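Local coordinates for heterokaryon incompatibility protein s (Podospora anserina, PDB 2WVQ) that triggers, with het-S from incompatible cells, a lethal reaction that bars viable heterokaryons, and forms the [het-s] prion through a region beyond this globular domain, at residues A[22-32]-A[49-60]; A[199-207]-A[217-225]. The protein carries 2 engineered substitutions. One frame throughout, in Å; residues are numbered along the deposited sequence.

The two contacts follow one another along the chain and neither nest nor cross. Near the N terminus, contact 1 pairs helix 18-28 and the turn after it with helix 42-62. It closes a short loop of 16 residues, through the rest of strand 32-34 and the start of helix 42-62. Its centre lies about 4 Å from the centre of the chain. The chain then runs through helices 79-108, 124-140, 157-176 and 181-191. Contact 2 follows, folding helix 213-224 back on helix 198-207 at the C-terminal end. The two contact centres are about 21 Å apart. Helix 42-62 joins them: Ile51 CD1 packs on Ala207 CB at 3.7 Å, so helix 198-207, one half of contact 2, packs on helix 42-62.

Contact 1: A[22-32]-A[49-60]; sequences FNNCVACFEYV and LDIAKARLSRWG. Engineered in segment 22-32: Ala27 (natural residue Asp).
Phe22 enters helix 49-60 as a knob among Leu56, Ser57, Trp59 and Gly60. With CG anti to the backbone N (chi1 173°), its ring edge reaches the helix backbone, and CE1 lies 3.2 Å from Leu56 O in the ring plane. The edge of the Trp59 indole meets Phe22 CE1, and the two ring planes are 52° apart. Gly60 has no side chain, and its CA lies 3.6 Å from Phe22 CZ.

The aliphatic contacts centre on Leu56. Its CD1 touches the Phe22 ring. Its CD2 meets Cys25 CB, Val26 CG2 and the edge of Phe29. Phe29 CZ also touches Ala52 CB, and Val32 CG2 meets Leu49 CD2 beyond it.

Lys53 makes both apolar and polar contacts. Its CB makes a CH-pi contact over one face of Phe29, 3.7 Å from the ring centroid. The extended chain then runs past Phe29 CB and carries NZ to Glu30. In the conformer given, one of two deposited for Glu30, Lys53 NZ forms a salt bridge to the anti lone pair of Glu30 OE1 at 2.8 Å; the exact pose is less certain. A water accepts from Lys53 NZ and bonds weakly to Phe29 O.

The helices run nearly antiparallel in the core of the HeLo-type globular domain. Helix 79-108 also packs here: its Phe95 stands edge-to-face with Phe29, and Ile91 and Leu92 touch Cys25. The contact is mainly hydrophobic. The ion pair, in this conformer, lies at the exposed Glu30. The lysine methylenes pack on Phe29, while the ammonium group has Glu30 and a water as partners.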
loop_
_atom_site.group_PDB
_atom_site.type_symbol
_atom_site.label_atom_id
_atom_site.label_comp_id
_atom_site.label_asym_id
_atom_site.label_seq_id
_atom_site.Cartn_x
_atom_site.Cartn_y
_atom_site.Cartn_z
ATOM N N PHE A 22 -17.397 2.276 -4.633
ATOM C CA PHE A 22 -17.692 1.856 -3.246
ATOM C C PHE A 22 -18.200 0.433 -3.134
ATOM O O PHE A 22 -17.680 -0.337 -2.310
ATOM C CB PHE A 22 -18.688 2.788 -2.543
ATOM C CG PHE A 22 -19.131 2.280 -1.199
ATOM C CD1 PHE A 22 -18.366 2.539 -0.058
ATOM C CD2 PHE A 22 -20.276 1.537 -1.075
ATOM C CE1 PHE A 22 -18.760 2.052 1.185
ATOM C CE2 PHE A 22 -20.710 1.045 0.192
ATOM C CZ PHE A 22 -19.953 1.311 1.311
ATOM N N ASN A 23 -19.203 0.077 -3.943
ATOM C CA ASN A 23 -19.786 -1.287 -3.907
ATOM C C ASN A 23 -18.759 -2.356 -4.307
ATOM O O ASN A 23 -18.741 -3.439 -3.738
ATOM C CB ASN A 23 -21.097 -1.411 -4.716
ATOM C CG ASN A 23 -22.266 -0.605 -4.085
ATOM O OD1 ASN A 23 -22.460 -0.610 -2.862
ATOM N ND2 ASN A 23 -22.988 0.124 -4.915
ATOM N N ASN A 24 -17.887 -1.998 -5.241
ATOM C CA ASN A 24 -16.707 -2.836 -5.604
ATOM C C ASN A 24 -15.700 -3.095 -4.478
ATOM O O ASN A 24 -15.214 -4.232 -4.339
ATOM C CB ASN A 24 -16.049 -2.287 -6.888
ATOM C CG ASN A 24 -16.977 -2.429 -8.115
ATOM O OD1 ASN A 24 -17.927 -3.221 -8.085
ATOM N ND2 ASN A 24 -16.702 -1.685 -9.187
ATOM N N CYS A 25 -15.405 -2.066 -3.685
ATOM C CA CYS A 25 -14.576 -2.134 -2.489
ATOM C C CYS A 25 -15.123 -3.150 -1.484
ATOM O O CYS A 25 -14.391 -4.042 -0.993
ATOM C CB CYS A 25 -14.420 -0.741 -1.801
ATOM S SG CYS A 25 -13.403 0.511 -2.652
ATOM N N VAL A 26 -16.406 -3.014 -1.162
ATOM C CA VAL A 26 -17.054 -3.949 -0.197
ATOM C C VAL A 26 -16.966 -5.380 -0.761
ATOM O O VAL A 26 -16.565 -6.310 -0.062
ATOM C CB VAL A 26 -18.529 -3.545 0.125
ATOM C CG1 VAL A 26 -19.229 -4.646 1.088
ATOM C CG2 VAL A 26 -18.565 -2.141 0.751
ATOM N N ALA A 27 -17.254 -5.536 -2.050
ATOM C CA ALA A 27 -17.170 -6.859 -2.683
ATOM C C ALA A 27 -15.754 -7.475 -2.712
ATOM O O ALA A 27 -15.641 -8.716 -2.757
ATOM C CB ALA A 27 -17.804 -6.857 -4.061
ATOM N N CYS A 28 -14.705 -6.642 -2.647
ATOM C CA CYS A 28 -13.278 -7.102 -2.589
ATOM C C CYS A 28 -13.009 -8.039 -1.444
ATOM O O CYS A 28 -12.295 -9.008 -1.621
ATOM C CB CYS A 28 -12.283 -5.951 -2.479
ATOM S SG CYS A 28 -11.877 -5.073 -4.040
ATOM N N PHE A 29 -13.552 -7.711 -0.276
ATOM C CA PHE A 29 -13.501 -8.558 0.912
ATOM C C PHE A 29 -14.003 -10.019 0.755
ATOM O O PHE A 29 -13.539 -10.898 1.464
ATOM C CB PHE A 29 -14.242 -7.895 2.095
ATOM C CG PHE A 29 -13.511 -6.697 2.730
ATOM C CD1 PHE A 29 -13.806 -5.358 2.329
ATOM C CD2 PHE A 29 -12.607 -6.898 3.749
ATOM C CE1 PHE A 29 -13.156 -4.259 2.911
ATOM C CE2 PHE A 29 -11.964 -5.791 4.373
ATOM C CZ PHE A 29 -12.245 -4.459 3.937
ATOM N N GLU A 30 -14.922 -10.262 -0.166
ATOM C CA GLU A 30 -15.512 -11.584 -0.345
ATOM C C GLU A 30 -14.568 -12.592 -1.009
ATOM O O GLU A 30 -14.690 -13.787 -0.806
ATOM C CB GLU A 30 -16.807 -11.455 -1.144
ATOM C CG GLU A 30 -17.946 -10.953 -0.266
ATOM C CD GLU A 30 -19.029 -10.201 -1.005
ATOM O OE1 GLU A 30 -19.704 -9.387 -0.342
ATOM O OE2 GLU A 30 -19.226 -10.433 -2.221
ATOM N N TYR A 31 -13.649 -12.105 -1.819
ATOM C CA TYR A 31 -12.734 -12.999 -2.543
ATOM C C TYR A 31 -11.521 -13.425 -1.690
ATOM O O TYR A 31 -10.676 -14.208 -2.172
ATOM C CB TYR A 31 -12.320 -12.352 -3.871
ATOM C CG TYR A 31 -13.516 -11.937 -4.697
ATOM C CD1 TYR A 31 -13.951 -10.602 -4.719
ATOM C CD2 TYR A 31 -14.253 -12.889 -5.428
ATOM C CE1 TYR A 31 -15.079 -10.220 -5.469
ATOM C CE2 TYR A 31 -15.390 -12.509 -6.177
ATOM C CZ TYR A 31 -15.789 -11.173 -6.195
ATOM O OH TYR A 31 -16.890 -10.796 -6.948
ATOM N N VAL A 32 -11.421 -12.925 -0.449
ATOM C CA VAL A 32 -10.204 -13.174 0.349
ATOM C C VAL A 32 -10.196 -14.335 1.360
ATOM O O VAL A 32 -11.032 -14.451 2.259
ATOM C CB VAL A 32 -9.370 -11.883 0.776
ATOM C CG1 VAL A 32 -10.150 -10.571 0.705
ATOM C CG2 VAL A 32 -8.550 -12.080 2.082
ATOM N N LEU A 49 -11.011 -8.675 9.537
ATOM C CA LEU A 49 -11.436 -8.417 8.151
ATOM C C LEU A 49 -12.965 -8.163 7.978
ATOM O O LEU A 49 -13.373 -7.232 7.259
ATOM C CB LEU A 49 -11.000 -9.573 7.247
ATOM C CG LEU A 49 -10.048 -9.502 6.038
ATOM C CD1 LEU A 49 -9.027 -8.321 5.958
ATOM C CD2 LEU A 49 -9.357 -10.849 5.847
ATOM N N ASP A 50 -13.792 -8.992 8.615
ATOM C CA ASP A 50 -15.261 -8.843 8.542
ATOM C C ASP A 50 -15.696 -7.514 9.165
ATOM O O ASP A 50 -16.644 -6.892 8.695
ATOM C CB ASP A 50 -16.001 -9.994 9.257
ATOM C CG ASP A 50 -15.647 -11.407 8.709
ATOM O OD1 ASP A 50 -15.830 -12.373 9.482
ATOM O OD2 ASP A 50 -15.235 -11.582 7.532
ATOM N N ILE A 51 -15.026 -7.112 10.242
ATOM C CA ILE A 51 -15.285 -5.835 10.908
ATOM C C ILE A 51 -14.893 -4.626 10.070
ATOM O O ILE A 51 -15.655 -3.644 10.041
ATOM C CB ILE A 51 -14.697 -5.778 12.332
ATOM C CG1 ILE A 51 -15.480 -6.713 13.251
ATOM C CG2 ILE A 51 -14.722 -4.360 12.906
ATOM C CD1 ILE A 51 -14.700 -7.072 14.488
ATOM N N ALA A 52 -13.743 -4.681 9.391
ATOM C CA ALA A 52 -13.342 -3.603 8.466
ATOM C C ALA A 52 -14.349 -3.474 7.326
ATOM O O ALA A 52 -14.697 -2.339 6.892
ATOM C CB ALA A 52 -11.922 -3.822 7.908
ATOM N N LYS A 53 -14.813 -4.620 6.831
ATOM C CA LYS A 53 -15.843 -4.648 5.796
ATOM C C LYS A 53 -17.166 -4.078 6.348
ATOM O O LYS A 53 -17.860 -3.345 5.658
ATOM C CB LYS A 53 -16.042 -6.067 5.271
ATOM C CG LYS A 53 -17.089 -6.204 4.184
ATOM C CD LYS A 53 -17.450 -7.690 3.920
ATOM C CE LYS A 53 -17.876 -7.847 2.451
ATOM N NZ LYS A 53 -18.456 -9.173 2.176
ATOM N N ALA A 54 -17.501 -4.418 7.591
ATOM C CA ALA A 54 -18.761 -3.921 8.211
ATOM C C ALA A 54 -18.702 -2.399 8.391
ATOM O O ALA A 54 -19.705 -1.689 8.237
ATOM C CB ALA A 54 -19.010 -4.612 9.586
ATOM N N ARG A 55 -17.518 -1.898 8.713
ATOM C CA ARG A 55 -17.374 -0.489 9.006
ATOM C C ARG A 55 -17.403 0.369 7.736
ATOM O O ARG A 55 -17.987 1.495 7.730
ATOM C CB ARG A 55 -16.135 -0.231 9.834
ATOM C CG ARG A 55 -16.129 1.177 10.407
ATOM C CD ARG A 55 -14.753 1.629 10.701
ATOM N NE ARG A 55 -14.637 3.076 10.841
ATOM C CZ ARG A 55 -13.472 3.707 10.924
ATOM N NH1 ARG A 55 -12.327 3.012 10.879
ATOM N NH2 ARG A 55 -13.437 5.024 11.032
ATOM N N LEU A 56 -16.797 -0.167 6.670
ATOM C CA LEU A 56 -16.840 0.428 5.336
ATOM C C LEU A 56 -18.306 0.439 4.838
ATOM O O LEU A 56 -18.837 1.481 4.382
ATOM C CB LEU A 56 -15.928 -0.347 4.347
ATOM C CG LEU A 56 -15.885 0.061 2.848
ATOM C CD1 LEU A 56 -15.401 1.459 2.627
ATOM C CD2 LEU A 56 -15.075 -0.913 1.933
ATOM N N SER A 57 -18.975 -0.694 4.946
ATOM C CA SER A 57 -20.369 -0.679 4.538
ATOM C C SER A 57 -21.282 0.242 5.396
ATOM O O SER A 57 -22.202 0.823 4.841
ATOM C CB SER A 57 -20.934 -2.074 4.344
ATOM O OG SER A 57 -21.496 -2.580 5.510
ATOM N N ARG A 58 -21.027 0.362 6.705
ATOM C CA ARG A 58 -21.732 1.300 7.556
ATOM C C ARG A 58 -21.680 2.705 7.006
ATOM O O ARG A 58 -22.689 3.399 7.047
ATOM C CB ARG A 58 -21.293 1.277 9.023
ATOM C CG ARG A 58 -22.320 1.944 10.042
ATOM C CD ARG A 58 -21.737 1.982 11.452
ATOM N NE ARG A 58 -21.292 0.635 11.836
ATOM C CZ ARG A 58 -20.061 0.272 12.224
ATOM N NH1 ARG A 58 -19.087 1.154 12.337
ATOM N NH2 ARG A 58 -19.823 -1.003 12.529
ATOM N N TRP A 59 -20.509 3.113 6.503
ATOM C CA TRP A 59 -20.335 4.400 5.877
ATOM C C TRP A 59 -21.244 4.621 4.679
ATOM O O TRP A 59 -21.842 5.706 4.548
ATOM C CB TRP A 59 -18.877 4.658 5.462
ATOM C CG TRP A 59 -18.739 5.992 4.805
ATOM C CD1 TRP A 59 -18.559 7.183 5.424
ATOM C CD2 TRP A 59 -18.787 6.265 3.403
ATOM N NE1 TRP A 59 -18.509 8.194 4.497
ATOM C CE2 TRP A 59 -18.642 7.654 3.248
ATOM C CE3 TRP A 59 -18.940 5.462 2.259
ATOM C CZ2 TRP A 59 -18.618 8.275 1.995
ATOM C CZ3 TRP A 59 -18.906 6.079 1.008
ATOM C CH2 TRP A 59 -18.762 7.476 0.887
ATOM N N GLY A 60 -21.312 3.641 3.784
ATOM C CA GLY A 60 -22.189 3.770 2.621
ATOM C C GLY A 60 -23.638 3.921 3.031
ATOM O O GLY A 60 -24.399 4.681 2.396
HETATM O O HOH W 1 -16.391 -11.062 3.149
#

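Contact 2: A[199-207]-A[217-225]; sequences ASLTILKDA and DAAAQKIDA
Leu201 meets Ile223 and Lys222 with its whole side chain. Leu201 CB lies 3.4 Å from Ile223 CG2, tighter than usual for two carbons. The two side chains lie alongside, pointing opposite ways. The Leu201 methyls continue onto Lys222, with CD1 3.8 Å from Lys222 CG and CD2 near Lys222 CD. The lysine chain runs across the leucine. Its NZ ends beyond the leucine and donates a hydrogen bond to Ile192 O.

Ile223 also uses its other branch. CG1 is flanked by both backbone N and C (chi1 46°), and CD1 comes to 3.7 Å from Lys205 CD. CD1 also approaches Thr202, whose OG1 is hydrogen-bonded to Glu198 O.

The two segments form an antiparallel helical hairpin at the C-terminal end of the globular domain. Their segment axes approach to 8.1 Å, with N-to-C directions 147° apart. Leu201 and Leu204 also touch Ile192, in the loop before this hairpin.

Lys205 makes the third large contribution. Its extended chain passes along helix 217-224: CB meets Ala219 CB at 3.8 Å, and CE reaches Ala220 CB at 4.0 Å. Ala219 is where the backbones come nearest, its CA 5.3 Å from the CA of Lys205. The small alanine side chain is consistent with this close approach, and Ala219 CB rests 3.4 Å from Leu201 O. Close by, Ser216 OG is hydrogen-bonded to Lys205 O.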
loop_
_atom_site.group_PDB
_atom_site.type_symbol
_atom_site.label_atom_id
_atom_site.label_comp_id
_atom_site.label_asym_id
_atom_site.label_seq_id
_atom_site.Cartn_x
_atom_site.Cartn_y
_atom_site.Cartn_z
ATOM N N ALA A 199 -20.293 -13.308 25.889
ATOM C CA ALA A 199 -19.166 -13.933 25.154
ATOM C C ALA A 199 -18.944 -13.241 23.846
ATOM O O ALA A 199 -17.894 -12.596 23.641
ATOM C CB ALA A 199 -19.421 -15.421 24.937
ATOM N N SER A 200 -19.935 -13.344 22.952
ATOM C CA SER A 200 -19.809 -12.792 21.605
ATOM C C SER A 200 -19.571 -11.278 21.578
ATOM O O SER A 200 -18.841 -10.776 20.691
ATOM C CB SER A 200 -21.038 -13.164 20.753
ATOM O OG SER A 200 -21.093 -14.568 20.528
ATOM N N LEU A 201 -20.160 -10.548 22.533
ATOM C CA LEU A 201 -20.020 -9.083 22.597
ATOM C C LEU A 201 -18.608 -8.623 22.997
ATOM O O LEU A 201 -18.088 -7.633 22.459
ATOM C CB LEU A 201 -21.071 -8.463 23.512
ATOM C CG LEU A 201 -22.548 -8.518 23.107
ATOM C CD1 LEU A 201 -23.468 -8.334 24.324
ATOM C CD2 LEU A 201 -22.889 -7.478 22.049
ATOM N N THR A 202 -17.990 -9.353 23.924
ATOM C CA THR A 202 -16.591 -9.122 24.323
ATOM C C THR A 202 -15.652 -9.331 23.145
ATOM O O THR A 202 -14.691 -8.583 22.973
ATOM C CB THR A 202 -16.161 -10.086 25.434
ATOM O OG1 THR A 202 -17.165 -10.098 26.446
ATOM C CG2 THR A 202 -14.816 -9.659 26.046
ATOM N N ILE A 203 -15.941 -10.357 22.349
ATOM C CA ILE A 203 -15.183 -10.665 21.126
ATOM C C ILE A 203 -15.227 -9.517 20.099
ATOM O O ILE A 203 -14.195 -9.145 19.513
ATOM C CB ILE A 203 -15.644 -12.028 20.490
ATOM C CG1 ILE A 203 -15.140 -13.202 21.344
ATOM C CG2 ILE A 203 -15.162 -12.153 18.994
ATOM C CD1 ILE A 203 -15.607 -14.566 20.870
ATOM N N LEU A 204 -16.415 -8.957 19.883
ATOM C CA LEU A 204 -16.571 -7.784 18.992
ATOM C C LEU A 204 -15.885 -6.529 19.566
ATOM O O LEU A 204 -15.166 -5.853 18.860
ATOM C CB LEU A 204 -18.061 -7.485 18.726
ATOM C CG LEU A 204 -18.926 -8.485 17.964
ATOM C CD1 LEU A 204 -20.362 -7.952 17.976
ATOM C CD2 LEU A 204 -18.423 -8.675 16.499
ATOM N N LYS A 205 -16.148 -6.226 20.836
ATOM C CA LYS A 205 -15.443 -5.175 21.593
ATOM C C LYS A 205 -13.909 -5.269 21.384
ATOM O O LYS A 205 -13.274 -4.280 21.002
ATOM C CB LYS A 205 -15.800 -5.254 23.084
ATOM C CG LYS A 205 -15.408 -4.033 23.896
ATOM C CD LYS A 205 -15.310 -4.357 25.372
ATOM C CE LYS A 205 -14.645 -3.211 26.147
ATOM N NZ LYS A 205 -14.415 -3.517 27.598
ATOM N N ASP A 206 -13.340 -6.463 21.598
ATOM C CA ASP A 206 -11.902 -6.683 21.442
ATOM C C ASP A 206 -11.427 -6.593 19.988
ATOM O O ASP A 206 -10.478 -5.864 19.710
ATOM C CB ASP A 206 -11.484 -8.033 22.028
ATOM C CG ASP A 206 -11.526 -8.061 23.551
ATOM O OD1 ASP A 206 -11.535 -6.990 24.203
ATOM O OD2 ASP A 206 -11.548 -9.182 24.103
ATOM N N ALA A 207 -12.068 -7.338 19.084
ATOM C CA ALA A 207 -11.648 -7.385 17.662
ATOM C C ALA A 207 -11.825 -6.060 16.926
ATOM O O ALA A 207 -11.028 -5.750 16.053
ATOM C CB ALA A 207 -12.356 -8.525 16.905
ATOM N N ASP A 217 -17.513 0.530 20.931
ATOM C CA ASP A 217 -18.307 1.259 21.943
ATOM C C ASP A 217 -19.717 0.704 22.125
ATOM O O ASP A 217 -20.237 0.674 23.245
ATOM C CB ASP A 217 -18.383 2.749 21.606
ATOM C CG ASP A 217 -17.025 3.437 21.662
ATOM O OD1 ASP A 217 -16.054 2.836 22.171
ATOM O OD2 ASP A 217 -16.926 4.585 21.178
ATOM N N ALA A 218 -20.323 0.274 21.020
ATOM C CA ALA A 218 -21.640 -0.346 21.025
ATOM C C ALA A 218 -21.659 -1.651 21.817
ATOM O O ALA A 218 -22.550 -1.865 22.617
ATOM C CB ALA A 218 -22.137 -0.556 19.591
ATOM N N ALA A 219 -20.680 -2.528 21.555
ATOM C CA ALA A 219 -20.432 -3.730 22.370
ATOM C C ALA A 219 -20.166 -3.444 23.862
ATOM O O ALA A 219 -20.750 -4.100 24.721
ATOM C CB ALA A 219 -19.282 -4.536 21.775
ATOM N N ALA A 220 -19.296 -2.472 24.153
ATOM C CA ALA A 220 -18.986 -2.059 25.515
ATOM C C ALA A 220 -20.234 -1.564 26.246
ATOM O O ALA A 220 -20.475 -1.951 27.403
ATOM C CB ALA A 220 -17.891 -0.993 25.524
ATOM N N GLN A 221 -21.029 -0.730 25.573
ATOM C CA GLN A 221 -22.269 -0.200 26.146
ATOM C C GLN A 221 -23.246 -1.333 26.469
ATOM O O GLN A 221 -23.996 -1.245 27.437
ATOM C CB GLN A 221 -22.937 0.808 25.187
ATOM C CG GLN A 221 -22.472 2.285 25.312
ATOM C CD GLN A 221 -22.647 3.100 23.988
ATOM O OE1 GLN A 221 -22.891 2.547 22.888
ATOM N NE2 GLN A 221 -22.501 4.418 24.105
ATOM N N LYS A 222 -23.229 -2.396 25.663
ATOM C CA LYS A 222 -24.177 -3.496 25.835
ATOM C C LYS A 222 -23.782 -4.470 26.949
ATOM O O LYS A 222 -24.641 -4.932 27.714
ATOM C CB LYS A 222 -24.420 -4.229 24.513
ATOM C CG LYS A 222 -25.604 -5.172 24.566
ATOM C CD LYS A 222 -26.107 -5.533 23.139
ATOM C CE LYS A 222 -27.322 -6.502 23.360
ATOM N NZ LYS A 222 -28.250 -6.483 22.166
ATOM N N ILE A 223 -22.492 -4.781 27.051
ATOM C CA ILE A 223 -22.017 -5.711 28.091
ATOM C C ILE A 223 -22.008 -5.098 29.486
ATOM O O ILE A 223 -22.106 -5.820 30.479
ATOM C CB ILE A 223 -20.647 -6.390 27.743
ATOM C CG1 ILE A 223 -19.620 -5.375 27.207
ATOM C CG2 ILE A 223 -20.861 -7.483 26.712
ATOM C CD1 ILE A 223 -18.379 -5.998 26.545
ATOM N N ASP A 224 -21.914 -3.770 29.558
ATOM C CA ASP A 224 -21.978 -3.057 30.842
ATOM C C ASP A 224 -23.416 -2.860 31.332
ATOM O O ASP A 224 -23.666 -2.865 32.542
ATOM C CB ASP A 224 -21.226 -1.719 30.777
ATOM C CG ASP A 224 -19.712 -1.901 30.708
ATOM O OD1 ASP A 224 -19.139 -2.530 31.625
ATOM O OD2 ASP A 224 -19.093 -1.419 29.730
ATOM N N ALA A 225 -24.347 -2.695 30.389
ATOM C CA ALA A 225 -25.789 -2.585 30.681
ATOM C C ALA A 225 -26.350 -3.768 31.486
ATOM O O ALA A 225 -26.159 -4.946 31.129
ATOM C CB ALA A 225 -26.583 -2.400 29.382
#